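Local atomic coordinates of binding domain (Hc) of Paraclostridial Mosquitocidal Protein 1 (Paraclostridium bifermentans, PDB entry 6HOX), a protein that serves as the receptor-binding part of a botulinum-like neurotoxin that targets Anopheles mosquitoes, probably directing the toxin to host nerve cells. Residues N131-R135 with I146-L150. Numbering follows the deposited sequence.
Sequences NLVWR and IITSL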
ATOM      1  N   ASN A 131     -14.065  -1.036   5.532  1.00 27.79           N
ATOM      2  CA  ASN A 131     -13.372  -1.760   6.583  1.00 27.53           C
ATOM      3  C   ASN A 131     -13.455  -3.266   6.279  1.00 28.08           C
ATOM      4  O   ASN A 131     -14.038  -3.681   5.292  1.00 30.97           O
ATOM      5  CB  ASN A 131     -13.906  -1.353   7.960  1.00 27.56           C
ATOM      6  CG  ASN A 131     -13.192  -0.135   8.511  1.00 28.71           C
ATOM      7  OD1 ASN A 131     -12.076  -0.234   9.024  1.00 31.59           O
ATOM      8  ND2 ASN A 131     -13.818   1.018   8.392  1.00 28.37           N
ATOM      9  N   LEU A 132     -12.784  -4.063   7.107  1.00 29.99           N
ATOM     10  CA  LEU A 132     -12.612  -5.506   6.918  1.00 29.05           C
ATOM     11  C   LEU A 132     -13.328  -6.201   8.075  1.00 25.80           C
ATOM     12  O   LEU A 132     -13.300  -5.694   9.204  1.00 23.22           O
ATOM     13  CB  LEU A 132     -11.110  -5.816   6.908  1.00 32.56           C
ATOM     14  CG  LEU A 132     -10.673  -7.131   6.261  1.00 37.39           C
ATOM     15  CD1 LEU A 132     -10.895  -7.120   4.764  1.00 40.31           C
ATOM     16  CD2 LEU A 132      -9.212  -7.400   6.548  1.00 42.80           C
ATOM     17  N   VAL A 133     -14.022  -7.297   7.759  1.00 22.86           N
ATOM     18  CA  VAL A 133     -14.715  -8.139   8.730  1.00 23.97           C
ATOM     19  C   VAL A 133     -14.103  -9.536   8.688  1.00 23.58           C
ATOM     20  O   VAL A 133     -14.005 -10.124   7.598  1.00 25.68           O
ATOM     21  CB  VAL A 133     -16.218  -8.247   8.419  1.00 25.28           C
ATOM     22  CG1 VAL A 133     -16.927  -9.168   9.410  1.00 25.71           C
ATOM     23  CG2 VAL A 133     -16.866  -6.870   8.397  1.00 26.73           C
ATOM     24  N   TRP A 134     -13.731 -10.037   9.867  1.00 20.78           N
ATOM     25  CA  TRP A 134     -13.447 -11.431  10.136  1.00 23.02           C
ATOM     26  C   TRP A 134     -14.586 -11.964  11.004  1.00 22.97           C
ATOM     27  O   TRP A 134     -14.906 -11.370  12.037  1.00 23.20           O
ATOM     28  CB  TRP A 134     -12.080 -11.609  10.822  1.00 23.58           C
ATOM     29  CG  TRP A 134     -11.870 -12.964  11.415  1.00 25.60           C
ATOM     30  CD1 TRP A 134     -11.893 -13.294  12.742  1.00 25.94           C
ATOM     31  CD2 TRP A 134     -11.628 -14.187  10.701  1.00 26.51           C
ATOM     32  NE1 TRP A 134     -11.653 -14.632  12.897  1.00 26.83           N
ATOM     33  CE2 TRP A 134     -11.490 -15.204  11.664  1.00 27.25           C
ATOM     34  CE3 TRP A 134     -11.470 -14.510   9.351  1.00 28.47           C
ATOM     35  CZ2 TRP A 134     -11.227 -16.526  11.315  1.00 29.19           C
ATOM     36  CZ3 TRP A 134     -11.220 -15.814   9.002  1.00 28.99           C
ATOM     37  CH2 TRP A 134     -11.112 -16.810   9.974  1.00 30.68           C
ATOM     38  N   ARG A 135     -15.207 -13.061  10.579  1.00 22.24           N
ATOM     39  CA  ARG A 135     -16.272 -13.640  11.375  1.00 24.83           C
ATOM     40  C   ARG A 135     -16.109 -15.161  11.438  1.00 26.20           C
ATOM     41  O   ARG A 135     -15.795 -15.804  10.414  1.00 24.69           O
ATOM     42  CB  ARG A 135     -17.648 -13.264  10.822  1.00 26.12           C
ATOM     43  CG  ARG A 135     -18.779 -14.002  11.534  1.00 30.44           C
ATOM     44  CD  ARG A 135     -20.182 -13.565  11.168  1.00 31.65           C
ATOM     45  NE  ARG A 135     -20.362 -12.147  11.462  1.00 33.80           N
ATOM     46  CZ  ARG A 135     -20.398 -11.194  10.537  1.00 32.59           C
ATOM     47  NH1 ARG A 135     -20.631 -11.517   9.275  1.00 32.36           N
ATOM     48  NH2 ARG A 135     -20.197  -9.931  10.881  1.00 32.17           N
ATOM     49  N   ILE A 146     -14.586  -9.665  14.151  1.00 27.26           N
ATOM     50  CA  ILE A 146     -13.818  -8.467  14.272  1.00 28.04           C
ATOM     51  C   ILE A 146     -14.213  -7.600  13.071  1.00 29.84           C
ATOM     52  O   ILE A 146     -14.193  -8.051  11.925  1.00 28.40           O
ATOM     53  CB  ILE A 146     -12.309  -8.775  14.359  1.00 25.89           C
ATOM     54  CG1 ILE A 146     -11.995  -9.610  15.600  1.00 26.52           C
ATOM     55  CG2 ILE A 146     -11.480  -7.492  14.326  1.00 27.82           C
ATOM     56  CD1 ILE A 146     -10.579 -10.121  15.678  1.00 26.08           C
ATOM     57  N   ILE A 147     -14.661  -6.384  13.357  1.00 28.28           N
ATOM     58  CA  ILE A 147     -14.977  -5.429  12.337  1.00 31.65           C
ATOM     59  C   ILE A 147     -14.041  -4.244  12.572  1.00 33.84           C
ATOM     60  O   ILE A 147     -14.153  -3.590  13.593  1.00 35.22           O
ATOM     61  CB  ILE A 147     -16.479  -5.072  12.388  1.00 32.93           C
ATOM     62  CG1 ILE A 147     -17.336  -6.330  12.215  1.00 33.00           C
ATOM     63  CG2 ILE A 147     -16.822  -4.007  11.352  1.00 34.97           C
ATOM     64  CD1 ILE A 147     -18.801  -6.159  12.524  1.00 34.26           C
ATOM     65  N   THR A 148     -13.066  -4.027  11.679  1.00 32.20           N
ATOM     66  CA  THR A 148     -12.152  -2.905  11.876  1.00 34.69           C
ATOM     67  C   THR A 148     -12.992  -1.616  11.816  1.00 33.55           C
ATOM     68  O   THR A 148     -14.000  -1.567  11.114  1.00 31.97           O
ATOM     69  CB  THR A 148     -10.981  -2.927  10.886  1.00 31.92           C
ATOM     70  OG1 THR A 148     -11.522  -2.727   9.584  1.00 30.52           O
ATOM     71  CG2 THR A 148     -10.184  -4.213  10.931  1.00 34.82           C
ATOM     72  N   SER A 149     -12.593  -0.602  12.591  1.00 33.33           N
ATOM     73  CA  SER A 149     -13.385   0.622  12.752  1.00 34.38           C
ATOM     74  C   SER A 149     -12.525   1.825  12.376  1.00 32.79           C
ATOM     75  O   SER A 149     -12.621   2.851  12.978  1.00 32.59           O
ATOM     76  CB  SER A 149     -13.943   0.747  14.165  1.00 35.46           C
ATOM     77  OG  SER A 149     -12.890   0.828  15.119  1.00 35.47           O
ATOM     78  N   LEU A 150     -11.703   1.665  11.337  1.00 35.91           N
ATOM     79  CA  LEU A 150     -10.819   2.713  10.860  1.00 34.96           C
ATOM     80  C   LEU A 150     -11.652   3.755  10.114  1.00 37.92           C
ATOM     81  O   LEU A 150     -12.688   3.424   9.542  1.00 35.61           O
ATOM     82  CB  LEU A 150      -9.750   2.089   9.960  1.00 34.87           C
ATOM     83  CG  LEU A 150      -8.806   1.121  10.672  1.00 35.82           C
ATOM     84  CD1 LEU A 150      -8.318   0.034   9.745  1.00 40.83           C
ATOM     85  CD2 LEU A 150      -7.626   1.857  11.249  1.00 38.96           C
TER
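In the beta hairpin formed by strands 131-137 and 143-147, W134 and I146 make an antiparallel hydrogen-bonded pair: W134 N gives its hydrogen to I146 O at 2.9 Å, and I146 N returns one to W134 O at 2.7 Å. The neighbouring non-hydrogen-bonded pair, V133 with I147, sets its side chains alongside one another on one face of the sheet, V133 CG2 lying 3.9 Å from I147 CG1. How side chains can carry on a pairing after a strand has ended is seen at T148. T148 N still reaches L132 O (3.0 Å), but the return bond from L132 N goes to the hydroxyl, T148 OG1, and is almost perfectly straight (178°). A chi1 of 66° turns T148 OG1 back over its own main chain, flanked by N and the carbonyl carbon, and from there it also donates to N131 OD1 at 2.6 Å, in the amide's carbonyl plane and on a lone pair. The hairpin belongs to the lectin-like (concanavalin-type) half of the binding domain, and W134, I146, T148 and L150 rest against strand 178-183 of the other sheet. N131 then clasps the departing chain through both ends of its amide: OD1 takes a second hydrogen from L150 N, which approaches tilted 32° from the carbonyl plane, while N131 ND2 donates nearly straight to L150 O at 2.9 Å.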